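Local coordinates for protein putative dehydratase (Mesorhizobium loti, PDB 2POZ) that is of unknown function but, as a member of the mandelate racemase and muconate lactonizing enzyme family, may act as a lyase, possibly a dehydratase, at residues N9-K14 / P377-S382; V230-D235 / V255-Y260; G240-I245 / Q272-I277. All coordinates share one frame; numbering follows the deposited sequence.

Interaction 1 (N9-K14 / P377-S382)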
loop_
_atom_site.group_PDB
_atom_site.type_symbol
_atom_site.label_atom_id
_atom_site.label_comp_id
_atom_site.label_asym_id
_atom_site.label_seq_id
_atom_site.Cartn_x
_atom_site.Cartn_y
_atom_site.Cartn_z
ATOM N N ASN A 9 -38.989 -8.230 30.537
ATOM C CA ASN A 9 -38.887 -7.231 31.595
ATOM C C ASN A 9 -37.508 -6.588 31.539
ATOM O O ASN A 9 -36.500 -7.272 31.343
ATOM C CB ASN A 9 -39.092 -7.873 32.975
ATOM C CG ASN A 9 -40.558 -8.174 33.275
ATOM O OD1 ASN A 9 -40.861 -9.009 34.123
ATOM N ND2 ASN A 9 -41.464 -7.486 32.595
ATOM N N ILE A 10 -37.475 -5.272 31.716
ATOM C CA ILE A 10 -36.234 -4.514 31.687
ATOM C C ILE A 10 -36.014 -3.862 33.044
ATOM O O ILE A 10 -36.886 -3.161 33.556
ATOM C CB ILE A 10 -36.292 -3.432 30.602
ATOM C CG1 ILE A 10 -36.563 -4.091 29.247
ATOM C CG2 ILE A 10 -34.974 -2.661 30.560
ATOM C CD1 ILE A 10 -37.196 -3.174 28.242
ATOM N N TYR A 11 -34.834 -4.091 33.608
ATOM C CA TYR A 11 -34.480 -3.572 34.921
ATOM C C TYR A 11 -33.299 -2.614 34.831
ATOM O O TYR A 11 -32.296 -2.923 34.188
ATOM C CB TYR A 11 -34.112 -4.745 35.840
ATOM C CG TYR A 11 -35.176 -5.823 35.918
ATOM C CD1 TYR A 11 -36.140 -5.808 36.926
ATOM C CD2 TYR A 11 -35.244 -6.839 34.957
ATOM C CE1 TYR A 11 -37.151 -6.779 36.979
ATOM C CE2 TYR A 11 -36.253 -7.818 35.000
ATOM C CZ TYR A 11 -37.200 -7.776 36.016
ATOM O OH TYR A 11 -38.199 -8.723 36.065
ATOM N N LEU A 12 -33.432 -1.450 35.462
ATOM C CA LEU A 12 -32.369 -0.454 35.494
ATOM C C LEU A 12 -31.998 -0.323 36.969
ATOM O O LEU A 12 -32.620 0.419 37.714
ATOM C CB LEU A 12 -32.862 0.885 34.939
ATOM C CG LEU A 12 -31.901 2.077 34.982
ATOM C CD1 LEU A 12 -30.550 1.712 34.387
ATOM C CD2 LEU A 12 -32.526 3.242 34.225
ATOM N N LEU A 13 -30.987 -1.067 37.383
ATOM C CA LEU A 13 -30.570 -1.059 38.774
ATOM C C LEU A 13 -29.726 0.111 39.237
ATOM O O LEU A 13 -29.114 0.833 38.451
ATOM C CB LEU A 13 -29.790 -2.332 39.105
ATOM C CG LEU A 13 -30.510 -3.652 39.389
ATOM C CD1 LEU A 13 -31.277 -4.105 38.169
ATOM C CD2 LEU A 13 -29.479 -4.699 39.792
ATOM N N LYS A 14 -29.728 0.281 40.553
ATOM C CA LYS A 14 -28.901 1.263 41.228
ATOM C C LYS A 14 -28.155 0.283 42.107
ATOM O O LYS A 14 -28.719 -0.258 43.054
ATOM C CB LYS A 14 -29.719 2.222 42.097
ATOM C CG LYS A 14 -28.841 3.256 42.814
ATOM C CD LYS A 14 -29.635 4.200 43.710
ATOM C CE LYS A 14 -30.013 3.538 45.025
ATOM N NZ LYS A 14 -30.569 4.525 45.997
ATOM N N PRO A 377 -37.662 -4.253 42.360
ATOM C CA PRO A 377 -37.809 -2.834 42.698
ATOM C C PRO A 377 -37.260 -1.924 41.598
ATOM O O PRO A 377 -37.596 -0.740 41.528
ATOM C CB PRO A 377 -37.000 -2.693 43.990
ATOM C CG PRO A 377 -37.114 -4.041 44.613
ATOM C CD PRO A 377 -36.925 -4.965 43.419
ATOM N N TYR A 378 -36.420 -2.488 40.738
ATOM C CA TYR A 378 -35.802 -1.719 39.670
ATOM C C TYR A 378 -36.421 -1.937 38.285
ATOM O O TYR A 378 -35.880 -1.487 37.266
ATOM C CB TYR A 378 -34.301 -2.015 39.668
ATOM C CG TYR A 378 -33.652 -1.613 40.978
ATOM C CD1 TYR A 378 -33.466 -0.267 41.306
ATOM C CD2 TYR A 378 -33.296 -2.575 41.927
ATOM C CE1 TYR A 378 -32.944 0.111 42.554
ATOM C CE2 TYR A 378 -32.780 -2.209 43.170
ATOM C CZ TYR A 378 -32.608 -0.866 43.475
ATOM O OH TYR A 378 -32.108 -0.513 44.710
ATOM N N LEU A 379 -37.567 -2.615 38.257
ATOM C CA LEU A 379 -38.281 -2.855 37.008
ATOM C C LEU A 379 -38.457 -1.493 36.358
ATOM O O LEU A 379 -38.992 -0.583 36.972
ATOM C CB LEU A 379 -39.652 -3.477 37.295
ATOM C CG LEU A 379 -40.519 -3.853 36.092
ATOM C CD1 LEU A 379 -39.798 -4.903 35.229
ATOM C CD2 LEU A 379 -41.860 -4.397 36.594
ATOM N N TRP A 380 -38.011 -1.358 35.114
ATOM C CA TRP A 380 -38.089 -0.089 34.396
ATOM C C TRP A 380 -39.132 -0.124 33.273
ATOM O O TRP A 380 -39.706 0.899 32.911
ATOM C CB TRP A 380 -36.712 0.234 33.815
ATOM C CG TRP A 380 -36.568 1.604 33.227
ATOM C CD1 TRP A 380 -36.317 2.773 33.904
ATOM C CD2 TRP A 380 -36.611 1.946 31.836
ATOM N NE1 TRP A 380 -36.195 3.813 33.013
ATOM C CE2 TRP A 380 -36.369 3.334 31.738
ATOM C CE3 TRP A 380 -36.823 1.210 30.659
ATOM C CZ2 TRP A 380 -36.334 4.005 30.510
ATOM C CZ3 TRP A 380 -36.787 1.871 29.442
ATOM C CH2 TRP A 380 -36.543 3.260 29.376
ATOM N N ALA A 381 -39.361 -1.299 32.707
ATOM C CA ALA A 381 -40.352 -1.437 31.648
ATOM C C ALA A 381 -40.717 -2.897 31.468
ATOM O O ALA A 381 -39.901 -3.783 31.727
ATOM C CB ALA A 381 -39.819 -0.856 30.330
ATOM N N SER A 382 -41.950 -3.135 31.033
ATOM C CA SER A 382 -42.469 -4.476 30.791
ATOM C C SER A 382 -43.127 -4.504 29.421
ATOM O O SER A 382 -43.882 -3.600 29.081
ATOM C CB SER A 382 -43.512 -4.853 31.848
ATOM O OG SER A 382 -42.910 -5.023 33.117
HETATM O O HOH W 1 -29.251 -0.457 45.847
#
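Tyr378 meets Leu12, Leu13 and Lys14 with both its main chain and its ring. Its carbonyl O accepts the N-H of Leu12, O to N 3.0 Å, while the ring lies against Leu13 and Lys14: Lys14 N stands over one face, near the rim, and Tyr378 CD2 lies 3.9 Å from Leu13 CG where the two side chains cross at about a right angle. The phenol OH and Lys14 O share a water, which donates to the carbonyl. An alanine in place of Tyr378 would probably open a gap beside Leu13 and Lys14 and leave that water without its phenol partner. Leu379 has CG anti to the backbone N (chi1 -177°), and its CD1 lies over one face of the Tyr11 ring, a CH-pi contact with CD1 4.1 Å from the centroid and 29° off the normal. At Trp380 the ladder takes an extra residue. Ile10 O receives two N-H groups, from Trp380 N at 2.6 Å and from Ala381 N at 3.2 Å, which is a classic beta bulge. The bulge lies in the antiparallel sheet of the N-terminal capping domain of the enolase superfamily, where the chain's C-terminal strand 379-383 returns to pair with strand 5-12, and helix 45-59 packs on the Ile10 side. The indole lies alongside Leu12, the two side chains pointing the same way, with Trp380 CD1 3.8 Å from Leu12 CD2; it also packs on Trp380 of a second subunit. Ala381 makes the regular hydrogen-bonded pair with Ile10: its O takes the N-H of Ile10 (O to N 2.8 Å), and its CB touches Ile10 CD1. At Ser382, OG comes within 2.9 Å of Asn9 ND2, although the angle is too poor for a hydrogen bond.

Interaction 2 (V230-D235 / V255-Y260)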
loop_
_atom_site.group_PDB
_atom_site.type_symbol
_atom_site.label_atom_id
_atom_site.label_comp_id
_atom_site.label_asym_id
_atom_site.label_seq_id
_atom_site.Cartn_x
_atom_site.Cartn_y
_atom_site.Cartn_z
ATOM N N VAL A 230 -0.692 -2.403 27.657
ATOM C CA VAL A 230 -1.303 -1.093 27.792
ATOM C C VAL A 230 -2.618 -1.181 27.010
ATOM O O VAL A 230 -2.636 -1.626 25.860
ATOM C CB VAL A 230 -0.396 0.035 27.212
ATOM C CG1 VAL A 230 -0.240 -0.117 25.705
ATOM C CG2 VAL A 230 -0.988 1.390 27.539
ATOM N N GLU A 231 -3.709 -0.773 27.646
ATOM C CA GLU A 231 -5.036 -0.820 27.039
ATOM C C GLU A 231 -5.475 0.523 26.457
ATOM O O GLU A 231 -5.276 1.580 27.074
ATOM C CB GLU A 231 -6.055 -1.287 28.080
ATOM C CG GLU A 231 -7.469 -1.456 27.551
ATOM C CD GLU A 231 -8.434 -1.902 28.637
ATOM O OE1 GLU A 231 -7.994 -2.635 29.548
ATOM O OE2 GLU A 231 -9.629 -1.529 28.574
ATOM N N GLU A 232 -6.081 0.467 25.271
ATOM C CA GLU A 232 -6.559 1.656 24.571
ATOM C C GLU A 232 -5.589 2.833 24.678
ATOM O O GLU A 232 -5.917 3.854 25.276
ATOM C CB GLU A 232 -7.927 2.085 25.117
ATOM C CG GLU A 232 -9.063 1.109 24.846
ATOM C CD GLU A 232 -10.409 1.664 25.289
ATOM O OE1 GLU A 232 -10.509 2.115 26.451
ATOM O OE2 GLU A 232 -11.362 1.649 24.479
ATOM N N PRO A 233 -4.388 2.713 24.090
ATOM C CA PRO A 233 -3.417 3.809 24.162
ATOM C C PRO A 233 -3.905 5.066 23.445
ATOM O O PRO A 233 -3.384 6.162 23.666
ATOM C CB PRO A 233 -2.165 3.204 23.525
ATOM C CG PRO A 233 -2.750 2.280 22.493
ATOM C CD PRO A 233 -3.880 1.610 23.255
ATOM N N CYS A 234 -4.893 4.910 22.568
ATOM C CA CYS A 234 -5.435 6.070 21.875
ATOM C C CYS A 234 -6.939 5.946 21.770
ATOM O O CYS A 234 -7.507 4.894 22.053
ATOM C CB CYS A 234 -4.838 6.227 20.475
ATOM S SG CYS A 234 -5.221 4.860 19.360
ATOM N N ASP A 235 -7.578 7.038 21.376
ATOM C CA ASP A 235 -9.027 7.066 21.228
ATOM C C ASP A 235 -9.453 5.932 20.301
ATOM O O ASP A 235 -8.906 5.779 19.212
ATOM C CB ASP A 235 -9.460 8.410 20.636
ATOM C CG ASP A 235 -10.959 8.617 20.697
ATOM O OD1 ASP A 235 -11.713 7.708 20.277
ATOM O OD2 ASP A 235 -11.381 9.699 21.160
ATOM N N VAL A 255 -7.074 -3.754 23.051
ATOM C CA VAL A 255 -8.213 -2.860 22.814
ATOM C C VAL A 255 -9.448 -3.737 22.680
ATOM O O VAL A 255 -9.337 -4.960 22.642
ATOM C CB VAL A 255 -8.078 -2.028 21.494
ATOM C CG1 VAL A 255 -6.834 -1.160 21.536
ATOM C CG2 VAL A 255 -8.038 -2.959 20.277
ATOM N N GLY A 256 -10.624 -3.121 22.613
ATOM C CA GLY A 256 -11.830 -3.912 22.447
ATOM C C GLY A 256 -13.025 -3.531 23.291
ATOM O O GLY A 256 -14.160 -3.848 22.927
ATOM N N GLU A 257 -12.787 -2.860 24.417
ATOM C CA GLU A 257 -13.885 -2.469 25.295
ATOM C C GLU A 257 -14.878 -1.587 24.551
ATOM O O GLU A 257 -16.066 -1.587 24.856
ATOM C CB GLU A 257 -13.359 -1.723 26.533
ATOM C CG GLU A 257 -14.462 -1.290 27.508
ATOM C CD GLU A 257 -13.918 -0.713 28.822
ATOM O OE1 GLU A 257 -12.679 -0.680 29.006
ATOM O OE2 GLU A 257 -14.737 -0.299 29.673
ATOM N N ARG A 258 -14.391 -0.829 23.577
ATOM C CA ARG A 258 -15.275 0.044 22.829
ATOM C C ARG A 258 -15.308 -0.250 21.329
ATOM O O ARG A 258 -15.400 0.660 20.504
ATOM C CB ARG A 258 -14.921 1.516 23.119
ATOM C CG ARG A 258 -15.509 1.991 24.465
ATOM C CD ARG A 258 -15.146 3.424 24.837
ATOM N NE ARG A 258 -13.782 3.518 25.344
ATOM C CZ ARG A 258 -13.306 4.529 26.064
ATOM N NH1 ARG A 258 -14.083 5.558 26.383
ATOM N NH2 ARG A 258 -12.045 4.507 26.470
ATOM N N VAL A 259 -15.222 -1.539 20.995
ATOM C CA VAL A 259 -15.296 -2.007 19.611
ATOM C C VAL A 259 -16.464 -2.999 19.594
ATOM O O VAL A 259 -16.606 -3.812 20.512
ATOM C CB VAL A 259 -13.989 -2.687 19.162
ATOM C CG1 VAL A 259 -14.135 -3.208 17.716
ATOM C CG2 VAL A 259 -12.839 -1.670 19.235
ATOM N N TYR A 260 -17.288 -2.953 18.552
ATOM C CA TYR A 260 -18.478 -3.793 18.528
ATOM C C TYR A 260 -18.703 -4.682 17.305
ATOM O O TYR A 260 -18.569 -4.237 16.174
ATOM C CB TYR A 260 -19.700 -2.891 18.750
ATOM C CG TYR A 260 -19.434 -1.802 19.780
ATOM C CD1 TYR A 260 -19.084 -0.505 19.389
ATOM C CD2 TYR A 260 -19.456 -2.094 21.147
ATOM C CE1 TYR A 260 -18.761 0.476 20.337
ATOM C CE2 TYR A 260 -19.132 -1.127 22.101
ATOM C CZ TYR A 260 -18.787 0.152 21.692
ATOM O OH TYR A 260 -18.473 1.102 22.634
HETATM O O HOH W 2 -10.359 -2.198 25.804
HETATM O O HOH W 3 -11.559 -0.308 22.733
#
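The guanidinium of Arg258 takes the carboxylate of Glu232 at its edge, close to its own plane, the two flat groups being turned 39° apart. The grip is side-on: NE reaches OE2 of Glu232 at 3.2 Å, on the syn lone pair, and NH2 reaches OE1 at 2.8 Å from above the carboxylate plane. Phe80 of a second subunit makes a cation-pi contact with the same guanidinium. Glu232 OE2 also accepts from a water that takes the N-H groups of Gly256 and Arg258, so this carboxylate is tied to the type I turn from Gly256 to Val259 as well as to the arginine. The contact joins the C-terminal ends of two neighbouring parallel strands, 227-231 and 253-255, of the TIM-barrel-like domain, the region where enolase superfamily relatives carry their acidic metal ligands. There Glu231 OE2 and Glu257 OE1 face each other at 3.2 Å, two acceptors with carboxylate planes 58° apart. Each has a partner elsewhere: Glu231 OE1 forms a salt bridge with Lys157, and Glu257 OE2 a hydrogen bond with Tyr41. A second water donates to Glu231 OE2 and accepts from Glu257 N.

Interaction 3 (G240-I245 / Q272-I277)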
loop_
_atom_site.group_PDB
_atom_site.type_symbol
_atom_site.label_atom_id
_atom_site.label_comp_id
_atom_site.label_asym_id
_atom_site.label_seq_id
_atom_site.Cartn_x
_atom_site.Cartn_y
_atom_site.Cartn_z
ATOM N N GLY A 240 -5.630 4.751 13.093
ATOM C CA GLY A 240 -4.370 5.100 12.465
ATOM C C GLY A 240 -3.365 5.348 13.576
ATOM O O GLY A 240 -2.217 4.900 13.512
ATOM N N ALA A 241 -3.797 6.073 14.606
ATOM C CA ALA A 241 -2.928 6.349 15.739
ATOM C C ALA A 241 -2.579 5.020 16.412
ATOM O O ALA A 241 -1.446 4.818 16.844
ATOM C CB ALA A 241 -3.623 7.280 16.729
ATOM N N LEU A 242 -3.552 4.112 16.494
ATOM C CA LEU A 242 -3.318 2.809 17.117
ATOM C C LEU A 242 -2.165 2.060 16.451
ATOM O O LEU A 242 -1.305 1.502 17.138
ATOM C CB LEU A 242 -4.584 1.946 17.067
ATOM C CG LEU A 242 -4.497 0.539 17.673
ATOM C CD1 LEU A 242 -4.057 0.614 19.133
ATOM C CD2 LEU A 242 -5.861 -0.140 17.578
ATOM N N LYS A 243 -2.134 2.042 15.120
ATOM C CA LYS A 243 -1.054 1.338 14.436
ATOM C C LYS A 243 0.288 2.035 14.631
ATOM O O LYS A 243 1.297 1.384 14.885
ATOM C CB LYS A 243 -1.339 1.184 12.938
ATOM C CG LYS A 243 -0.224 0.404 12.235
ATOM C CD LYS A 243 -0.708 -0.374 11.029
ATOM C CE LYS A 243 0.389 -1.308 10.524
ATOM N NZ LYS A 243 0.854 -2.254 11.594
ATOM N N VAL A 244 0.301 3.358 14.510
ATOM C CA VAL A 244 1.527 4.125 14.690
ATOM C C VAL A 244 2.090 3.867 16.085
ATOM O O VAL A 244 3.291 3.625 16.256
ATOM C CB VAL A 244 1.263 5.637 14.528
ATOM C CG1 VAL A 244 2.510 6.429 14.896
ATOM C CG2 VAL A 244 0.853 5.934 13.092
ATOM N N ILE A 245 1.215 3.917 17.083
ATOM C CA ILE A 245 1.635 3.685 18.451
ATOM C C ILE A 245 2.225 2.284 18.613
ATOM O O ILE A 245 3.279 2.131 19.215
ATOM C CB ILE A 245 0.450 3.895 19.431
ATOM C CG1 ILE A 245 0.088 5.388 19.476
ATOM C CG2 ILE A 245 0.814 3.381 20.826
ATOM C CD1 ILE A 245 -1.244 5.683 20.153
ATOM N N GLN A 272 -3.337 -5.371 12.648
ATOM C CA GLN A 272 -2.283 -6.222 13.182
ATOM C C GLN A 272 -1.358 -5.374 14.044
ATOM O O GLN A 272 -0.134 -5.417 13.913
ATOM C CB GLN A 272 -1.504 -6.887 12.054
ATOM C CG GLN A 272 -1.820 -8.363 11.928
ATOM C CD GLN A 272 -1.289 -8.974 10.652
ATOM O OE1 GLN A 272 -1.325 -10.189 10.482
ATOM N NE2 GLN A 272 -0.797 -8.131 9.741
ATOM N N ALA A 273 -1.969 -4.597 14.929
ATOM C CA ALA A 273 -1.239 -3.724 15.830
ATOM C C ALA A 273 -1.428 -4.174 17.277
ATOM O O ALA A 273 -0.622 -3.841 18.144
ATOM C CB ALA A 273 -1.723 -2.291 15.661
ATOM N N CYS A 274 -2.489 -4.940 17.521
ATOM C CA CYS A 274 -2.824 -5.434 18.859
ATOM C C CYS A 274 -2.501 -6.909 19.022
ATOM O O CYS A 274 -2.544 -7.675 18.062
ATOM C CB CYS A 274 -4.326 -5.236 19.132
ATOM S SG CYS A 274 -4.867 -3.519 18.990
ATOM N N GLY A 275 -2.196 -7.304 20.250
ATOM C CA GLY A 275 -1.911 -8.697 20.527
ATOM C C GLY A 275 -3.027 -9.269 21.385
ATOM O O GLY A 275 -3.115 -10.483 21.591
ATOM N N ILE A 276 -3.902 -8.389 21.866
ATOM C CA ILE A 276 -5.007 -8.792 22.734
ATOM C C ILE A 276 -6.275 -7.984 22.465
ATOM O O ILE A 276 -6.212 -6.768 22.294
ATOM C CB ILE A 276 -4.625 -8.573 24.222
ATOM C CG1 ILE A 276 -3.341 -9.331 24.551
ATOM C CG2 ILE A 276 -5.754 -9.030 25.140
ATOM C CD1 ILE A 276 -2.643 -8.820 25.784
ATOM N N ILE A 277 -7.422 -8.652 22.412
ATOM C CA ILE A 277 -8.676 -7.933 22.229
ATOM C C ILE A 277 -9.488 -8.145 23.499
ATOM O O ILE A 277 -9.380 -9.185 24.143
ATOM C CB ILE A 277 -9.493 -8.402 20.994
ATOM C CG1 ILE A 277 -9.856 -9.879 21.108
ATOM C CG2 ILE A 277 -8.701 -8.114 19.719
ATOM C CD1 ILE A 277 -10.906 -10.302 20.097
#
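Apolar packing between the outer helical layer of the barrel and a turn feeding its next strand but one brings Leu242 and Lys243 against Ala273 and Cys274. Helix 239-248 belongs to the beta-alpha-beta unit between strands 227-231 and 253-255, and the segment 272-277 leads from the end of helix 261-269 into strand 276-277, which lies next to 253-255 in the parallel sheet. Leu242 has CG anti to its backbone N (chi1 180°), and its CD2 touches Cys274 SG at 3.8 Å. The same leucine rests on Ile253 and Ile268, and Cys274 in turn on Val255 and Ile268, so the pair belongs to the apolar layer between helices and sheet. Ala273 presses its CB onto the helix backbone, 3.9 Å from Lys243 CA and 4.1 Å from Leu242 O; CB is also 4.4 Å from Leu242 CG. Here the chains come near enough that the CA atoms of Lys243 and Ala273 are 5.3 Å apart. Gln272, with positive phi (49°), is the first residue to leave the helical conformation, where the chain turns toward the strand. The Lys243 chain reaches toward this turn and bends at its last torsion (chi4 57°), which brings NZ to a hydrogen bond with Leu271 O and to 4.0 Å from Gln272 O. The two segments themselves share no hydrogen bond. Their fit therefore rests on van der Waals contact between small and branched groups, while the lysine ammonium, bonded to Leu271 O just beyond the carboxyl end of helix 261-269, would probably find a favourable electrostatic field there.

Interactions 2 and 3 are parts of one barrel, their centres about 9 Å apart, and they touch: Val255 CG2 lies 3.5 Å from Cys274 SG, and Val255 N is probably hydrogen-bonded to Ile276 O at 3.2 Å. Interaction 2 stands at the strand ends where the active site of this superfamily normally lies, whereas interaction 3 packs in the outer wall behind it. Interaction 1 belongs to the capping domain, across the chain's centre from both, its centre about 30 Å from that of interaction 2 with nearest atoms about 17 Å apart. The loop that follows strand 33-37, in the same sheet as interaction 1, nevertheless reaches interaction 2 and the probable pocket.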